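Local coordinates for 3'-5'-exonuclease (Saccharomyces cerevisiae, PDB 3E2V), which probably cuts double-stranded DNA as a magnesium-dependent endonuclease and degrades it from the 3' to the 5' end as an exonuclease, at residues Val179-Leu190 with Lys225-Leu233. Residues are numbered along the deposited sequence; the frame is centred on the assembly and turned at random.
Sequences VFFEEQLKISCL and KDTFQLQKL
V179 touches the ring of F228 with one methyl, V179 CG1 to F228 CE2 at 3.8 Å. CG1 lies anti to the backbone N (chi1 176°), which brings this methyl to the ring. F180 meets the same ring edge-to-face with an offset. Its edge is turned to the face of F228, with centroids 5.5 Å apart and planes at 60°. F180 also stacks with the ring of F97.

E183 lies across F228 and has its carboxylate carbon CD 3.4 Å from CD2 of the ring. The chain bends at chi2 (-57°), and its two oxygens have different partners. E183 OE2 takes K186 NZ in a salt bridge of 2.8 Å, from the syn side but tilted out of the carboxylate plane. E183 OE1 accepts from a water O at 2.7 Å. That water also donates to D226 OD1 and accepts from F228 N, so it joins the two segments, which share no direct hydrogen bond. D226 OD1 takes L230 N and OD2 takes Q231 N, which ties the 226-229 turn to the 3-10 segment after it.

K186 also bridges to D223. Its aliphatic part crosses L230, and K186 CB to L230 CD1 is tight at 3.5 Å. I187 CG1 reaches the other methyl of L230, CD2, at 4.0 Å. L190 CD1 lies near L230 CB and meets L233 CD1 at 4.1 Å.

L138 of helix 132-149 packs on I187 and F228, and Y242 of strand 241-242 on K186, L190 and L230. The contact packs helix 174-187, which follows strand 156-165, against the connection between strands 221-222 and 241-242. This is outer-layer packing of a TIM-barrel-type TatD fold, away from the magnesium site.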
ATOM      1  N   VAL A 179      13.245   2.566 -14.644  1.00 14.46           N
ATOM      2  CA  VAL A 179      14.587   2.195 -14.180  1.00 15.14           C
ATOM      3  C   VAL A 179      14.626   1.927 -12.669  1.00 14.27           C
ATOM      4  O   VAL A 179      15.191   0.920 -12.228  1.00 14.57           O
ATOM      5  CB  VAL A 179      15.648   3.245 -14.558  1.00 15.83           C
ATOM      6  CG1 VAL A 179      16.992   2.866 -13.966  1.00 19.26           C
ATOM      7  CG2 VAL A 179      15.773   3.333 -16.068  1.00 19.44           C
ATOM      8  N   PHE A 180      14.031   2.819 -11.882  1.00 13.33           N
ATOM      9  CA  PHE A 180      14.123   2.683 -10.427  1.00 13.42           C
ATOM     10  C   PHE A 180      13.123   1.709  -9.812  1.00 13.34           C
ATOM     11  O   PHE A 180      13.362   1.205  -8.730  1.00 13.24           O
ATOM     12  CB  PHE A 180      14.210   4.059  -9.762  1.00 13.81           C
ATOM     13  CG  PHE A 180      15.522   4.717 -10.027  1.00 14.16           C
ATOM     14  CD1 PHE A 180      16.669   4.242  -9.396  1.00 13.62           C
ATOM     15  CD2 PHE A 180      15.640   5.711 -10.993  1.00 14.32           C
ATOM     16  CE1 PHE A 180      17.928   4.805  -9.681  1.00 13.59           C
ATOM     17  CE2 PHE A 180      16.892   6.269 -11.298  1.00 15.31           C
ATOM     18  CZ  PHE A 180      18.026   5.813 -10.656  1.00 15.77           C
ATOM     19  N   PHE A 181      12.036   1.409 -10.523  1.00 12.99           N
ATOM     20  CA  PHE A 181      11.221   0.241 -10.144  1.00 12.73           C
ATOM     21  C   PHE A 181      12.093  -1.015 -10.270  1.00 13.23           C
ATOM     22  O   PHE A 181      12.187  -1.831  -9.337  1.00 13.08           O
ATOM     23  CB  PHE A 181       9.981   0.173 -11.039  1.00 13.15           C
ATOM     24  CG  PHE A 181       9.081  -1.023 -10.813  1.00 13.02           C
ATOM     25  CD1 PHE A 181       8.897  -1.594  -9.543  1.00 12.96           C
ATOM     26  CD2 PHE A 181       8.339  -1.514 -11.874  1.00 14.14           C
ATOM     27  CE1 PHE A 181       8.022  -2.680  -9.376  1.00 12.49           C
ATOM     28  CE2 PHE A 181       7.464  -2.576 -11.725  1.00 13.05           C
ATOM     29  CZ  PHE A 181       7.291  -3.165 -10.484  1.00 13.13           C
ATOM     30  N   GLU A 182      12.740  -1.165 -11.425  1.00 13.30           N
ATOM     31  CA  GLU A 182      13.540  -2.353 -11.659  1.00 14.07           C
ATOM     32  C   GLU A 182      14.740  -2.470 -10.718  1.00 13.91           C
ATOM     33  O   GLU A 182      15.004  -3.555 -10.208  1.00 13.69           O
ATOM     34  CB  GLU A 182      13.990  -2.431 -13.119  1.00 13.97           C
ATOM     35  CG  GLU A 182      14.848  -3.665 -13.397  1.00 17.56           C
ATOM     36  CD  GLU A 182      15.015  -3.942 -14.872  1.00 22.91           C
ATOM     37  OE1 GLU A 182      14.181  -3.487 -15.682  1.00 24.48           O
ATOM     38  OE2 GLU A 182      15.999  -4.630 -15.213  1.00 24.81           O
ATOM     39  N   GLU A 183      15.442  -1.369 -10.450  1.00 13.49           N
ATOM     40  CA  GLU A 183      16.582  -1.443  -9.530  1.00 13.28           C
ATOM     41  C   GLU A 183      16.140  -1.821  -8.107  1.00 13.32           C
ATOM     42  O   GLU A 183      16.832  -2.570  -7.408  1.00 14.21           O
ATOM     43  CB  GLU A 183      17.408  -0.139  -9.513  1.00 13.19           C
ATOM     44  CG  GLU A 183      18.110   0.145 -10.844  1.00 15.40           C
ATOM     45  CD  GLU A 183      19.039  -1.002 -11.291  1.00 15.76           C
ATOM     46  OE1 GLU A 183      19.910  -1.440 -10.492  1.00 17.78           O
ATOM     47  OE2 GLU A 183      18.895  -1.466 -12.450  1.00 18.61           O
ATOM     48  N   GLN A 184      14.981  -1.315  -7.686  1.00 12.67           N
ATOM     49  CA  GLN A 184      14.440  -1.729  -6.389  1.00 12.25           C
ATOM     50  C   GLN A 184      14.011  -3.186  -6.367  1.00 12.64           C
ATOM     51  O   GLN A 184      14.174  -3.869  -5.357  1.00 12.98           O
ATOM     52  CB  GLN A 184      13.301  -0.793  -5.960  1.00 12.29           C
ATOM     53  CG  GLN A 184      13.825   0.601  -5.568  1.00 11.97           C
ATOM     54  CD  GLN A 184      12.702   1.510  -5.123  1.00 12.11           C
ATOM     55  OE1 GLN A 184      12.397   1.581  -3.932  1.00 13.12           O
ATOM     56  NE2 GLN A 184      12.037   2.166  -6.084  1.00 12.37           N
ATOM     57  N   LEU A 185      13.469  -3.680  -7.481  1.00 12.33           N
ATOM     58  CA  LEU A 185      13.195  -5.104  -7.556  1.00 12.44           C
ATOM     59  C   LEU A 185      14.485  -5.905  -7.402  1.00 12.76           C
ATOM     60  O   LEU A 185      14.500  -6.928  -6.733  1.00 13.58           O
ATOM     61  CB  LEU A 185      12.469  -5.467  -8.852  1.00 12.64           C
ATOM     62  CG  LEU A 185      11.025  -4.972  -8.945  1.00 12.51           C
ATOM     63  CD1 LEU A 185      10.525  -5.212 -10.351  1.00 13.23           C
ATOM     64  CD2 LEU A 185      10.117  -5.653  -7.898  1.00 13.47           C
ATOM     65  N   LYS A 186      15.561  -5.427  -8.011  1.00 13.01           N
ATOM     66  CA  LYS A 186      16.835  -6.137  -7.877  1.00 13.70           C
ATOM     67  C   LYS A 186      17.300  -6.157  -6.422  1.00 14.38           C
ATOM     68  O   LYS A 186      17.691  -7.193  -5.889  1.00 13.89           O
ATOM     69  CB  LYS A 186      17.901  -5.498  -8.754  1.00 13.88           C
ATOM     70  CG  LYS A 186      17.724  -5.724 -10.249  1.00 15.48           C
ATOM     71  CD  LYS A 186      18.788  -4.933 -11.008  1.00 16.47           C
ATOM     72  CE  LYS A 186      18.603  -5.040 -12.515  1.00 17.54           C
ATOM     73  NZ  LYS A 186      19.561  -4.108 -13.222  1.00 16.36           N
ATOM     74  N   ILE A 187      17.246  -5.004  -5.779  1.00 14.48           N
ATOM     75  CA  ILE A 187      17.633  -4.906  -4.369  1.00 15.60           C
ATOM     76  C   ILE A 187      16.837  -5.875  -3.511  1.00 15.03           C
ATOM     77  O   ILE A 187      17.386  -6.517  -2.622  1.00 14.85           O
ATOM     78  CB  ILE A 187      17.483  -3.450  -3.844  1.00 17.24           C
ATOM     79  CG1 ILE A 187      18.678  -2.613  -4.297  1.00 18.63           C
ATOM     80  CG2 ILE A 187      17.302  -3.415  -2.316  1.00 18.62           C
ATOM     81  CD1 ILE A 187      18.458  -1.137  -4.049  1.00 20.93           C
ATOM     82  N   SER A 188      15.550  -6.019  -3.815  1.00 14.43           N
ATOM     83  CA  SER A 188      14.662  -6.880  -3.031  1.00 14.38           C
ATOM     84  C   SER A 188      15.015  -8.368  -3.166  1.00 14.63           C
ATOM     85  O   SER A 188      14.456  -9.208  -2.460  1.00 14.56           O
ATOM     86  CB  SER A 188      13.208  -6.660  -3.456  1.00 14.35           C
ATOM     87  OG  SER A 188      12.887  -7.384  -4.637  1.00 14.78           O
ATOM     88  N   CYS A 189      15.892  -8.668  -4.128  1.00 15.54           N
ATOM     89  CA  CYS A 189      16.389 -10.036  -4.395  1.00 16.00           C
ATOM     90  C   CYS A 189      17.837 -10.275  -3.968  1.00 17.72           C
ATOM     91  O   CYS A 189      18.363 -11.384  -4.149  1.00 17.77           O
ATOM     92  CB  CYS A 189      16.274 -10.386  -5.899  1.00 15.68           C
ATOM     93  SG  CYS A 189      14.597 -10.419  -6.552  1.00 16.12           S
ATOM     94  N   LEU A 190      18.484  -9.252  -3.408  1.00 17.49           N
ATOM     95  CA  LEU A 190      19.953  -9.283  -3.243  1.00 19.58           C
ATOM     96  C   LEU A 190      20.481 -10.248  -2.203  1.00 20.11           C
ATOM     97  O   LEU A 190      21.653 -10.662  -2.262  1.00 21.18           O
ATOM     98  CB  LEU A 190      20.498  -7.894  -2.940  1.00 19.89           C
ATOM     99  CG  LEU A 190      20.907  -7.082  -4.166  1.00 22.46           C
ATOM    100  CD1 LEU A 190      21.584  -5.804  -3.723  1.00 23.48           C
ATOM    101  CD2 LEU A 190      21.810  -7.843  -5.149  1.00 22.33           C
ATOM    102  N   LYS A 225      25.426  -6.218 -17.081  1.00 26.96           N
ATOM    103  CA  LYS A 225      25.932  -4.838 -17.014  1.00 27.07           C
ATOM    104  C   LYS A 225      25.944  -4.222 -15.614  1.00 25.44           C
ATOM    105  O   LYS A 225      26.883  -3.512 -15.259  1.00 25.41           O
ATOM    106  CB  LYS A 225      25.192  -3.920 -17.997  1.00 27.01           C
ATOM    107  CG  LYS A 225      23.697  -3.799 -17.750  1.00 29.98           C
ATOM    108  CD  LYS A 225      23.011  -2.893 -18.765  1.00 30.26           C
ATOM    109  CE  LYS A 225      21.547  -2.705 -18.398  1.00 33.19           C
ATOM    110  NZ  LYS A 225      20.810  -1.912 -19.425  1.00 35.84           N
ATOM    111  N   ASP A 226      24.910  -4.485 -14.818  1.00 23.39           N
ATOM    112  CA  ASP A 226      24.842  -3.955 -13.444  1.00 21.67           C
ATOM    113  C   ASP A 226      25.247  -2.473 -13.365  1.00 20.37           C
ATOM    114  O   ASP A 226      26.156  -2.101 -12.611  1.00 20.68           O
ATOM    115  CB  ASP A 226      25.677  -4.823 -12.492  1.00 21.58           C
ATOM    116  CG  ASP A 226      25.420  -4.512 -11.014  1.00 21.57           C
ATOM    117  OD1 ASP A 226      24.361  -3.917 -10.669  1.00 19.87           O
ATOM    118  OD2 ASP A 226      26.277  -4.883 -10.190  1.00 21.64           O
ATOM    119  N   THR A 227      24.544  -1.641 -14.129  1.00 20.02           N
ATOM    120  CA  THR A 227      24.810  -0.207 -14.204  1.00 19.60           C
ATOM    121  C   THR A 227      24.944   0.438 -12.826  1.00 19.55           C
ATOM    122  O   THR A 227      25.818   1.289 -12.602  1.00 19.92           O
ATOM    123  CB  THR A 227      23.720   0.495 -15.030  1.00 20.30           C
ATOM    124  OG1 THR A 227      23.761  -0.019 -16.374  1.00 21.62           O
ATOM    125  CG2 THR A 227      23.926   2.011 -15.066  1.00 20.76           C
ATOM    126  N   PHE A 228      24.093   0.020 -11.891  1.00 18.29           N
ATOM    127  CA  PHE A 228      24.073   0.650 -10.568  1.00 18.39           C
ATOM    128  C   PHE A 228      24.887  -0.084  -9.508  1.00 18.79           C
ATOM    129  O   PHE A 228      24.820   0.225  -8.314  1.00 18.49           O
ATOM    130  CB  PHE A 228      22.619   0.953 -10.155  1.00 17.44           C
ATOM    131  CG  PHE A 228      21.943   1.918 -11.102  1.00 16.31           C
ATOM    132  CD1 PHE A 228      22.083   3.289 -10.929  1.00 15.47           C
ATOM    133  CD2 PHE A 228      21.241   1.460 -12.205  1.00 15.13           C
ATOM    134  CE1 PHE A 228      21.488   4.186 -11.840  1.00 18.25           C
ATOM    135  CE2 PHE A 228      20.644   2.339 -13.115  1.00 17.79           C
ATOM    136  CZ  PHE A 228      20.779   3.711 -12.934  1.00 17.15           C
ATOM    137  N   GLN A 229      25.688  -1.049  -9.971  1.00 19.97           N
ATOM    138  CA  GLN A 229      26.710  -1.698  -9.140  1.00 21.66           C
ATOM    139  C   GLN A 229      26.145  -2.357  -7.875  1.00 21.58           C
ATOM    140  O   GLN A 229      26.739  -2.301  -6.796  1.00 21.47           O
ATOM    141  CB  GLN A 229      27.876  -0.732  -8.806  1.00 21.71           C
ATOM    142  CG  GLN A 229      28.655  -0.227 -10.027  1.00 24.32           C
ATOM    143  CD  GLN A 229      29.854   0.667  -9.679  1.00 25.12           C
ATOM    144  OE1 GLN A 229      30.003   1.139  -8.547  1.00 30.77           O
ATOM    145  NE2 GLN A 229      30.706   0.914 -10.676  1.00 30.19           N
ATOM    146  N   LEU A 230      25.003  -3.024  -8.024  1.00 21.31           N
ATOM    147  CA  LEU A 230      24.341  -3.658  -6.887  1.00 22.05           C
ATOM    148  C   LEU A 230      25.068  -4.912  -6.435  1.00 23.95           C
ATOM    149  O   LEU A 230      24.994  -5.302  -5.272  1.00 24.30           O
ATOM    150  CB  LEU A 230      22.897  -4.005  -7.237  1.00 21.29           C
ATOM    151  CG  LEU A 230      21.972  -2.870  -7.661  1.00 20.78           C
ATOM    152  CD1 LEU A 230      20.588  -3.426  -7.996  1.00 20.83           C
ATOM    153  CD2 LEU A 230      21.867  -1.795  -6.583  1.00 20.81           C
ATOM    154  N   GLN A 231      25.768  -5.550  -7.363  1.00 26.27           N
ATOM    155  CA  GLN A 231      26.484  -6.783  -7.052  1.00 29.54           C
ATOM    156  C   GLN A 231      27.753  -6.514  -6.228  1.00 30.58           C
ATOM    157  O   GLN A 231      28.461  -7.450  -5.847  1.00 32.21           O
ATOM    158  CB  GLN A 231      26.746  -7.579  -8.345  1.00 29.66           C
ATOM    159  CG  GLN A 231      25.435  -8.101  -8.956  1.00 30.46           C
ATOM    160  CD  GLN A 231      25.577  -8.614 -10.374  1.00 30.99           C
ATOM    161  OE1 GLN A 231      26.559  -9.285 -10.719  1.00 33.52           O
ATOM    162  NE2 GLN A 231      24.589  -8.313 -11.206  1.00 28.14           N
ATOM    163  N   LYS A 232      28.016  -5.235  -5.944  1.00 32.00           N
ATOM    164  CA  LYS A 232      29.085  -4.799  -5.034  1.00 32.92           C
ATOM    165  C   LYS A 232      28.580  -4.643  -3.597  1.00 33.32           C
ATOM    166  O   LYS A 232      29.369  -4.479  -2.660  1.00 34.04           O
ATOM    167  CB  LYS A 232      29.680  -3.468  -5.507  1.00 32.94           C
ATOM    168  N   LEU A 233      27.263  -4.686  -3.428  1.00 33.24           N
ATOM    169  CA  LEU A 233      26.644  -4.549  -2.116  1.00 33.08           C
ATOM    170  C   LEU A 233      26.573  -5.902  -1.410  1.00 33.46           C
ATOM    171  O   LEU A 233      26.058  -6.001  -0.293  1.00 34.47           O
ATOM    172  CB  LEU A 233      25.243  -3.944  -2.249  1.00 32.42           C
ATOM    173  CG  LEU A 233      25.070  -2.640  -3.040  1.00 31.42           C
ATOM    174  CD1 LEU A 233      23.593  -2.326  -3.170  1.00 31.25           C
ATOM    175  CD2 LEU A 233      25.816  -1.473  -2.392  1.00 32.80           C
TER
HETATM  176  O   HOH W   1      22.212  -2.281 -11.690  1.00 20.33           O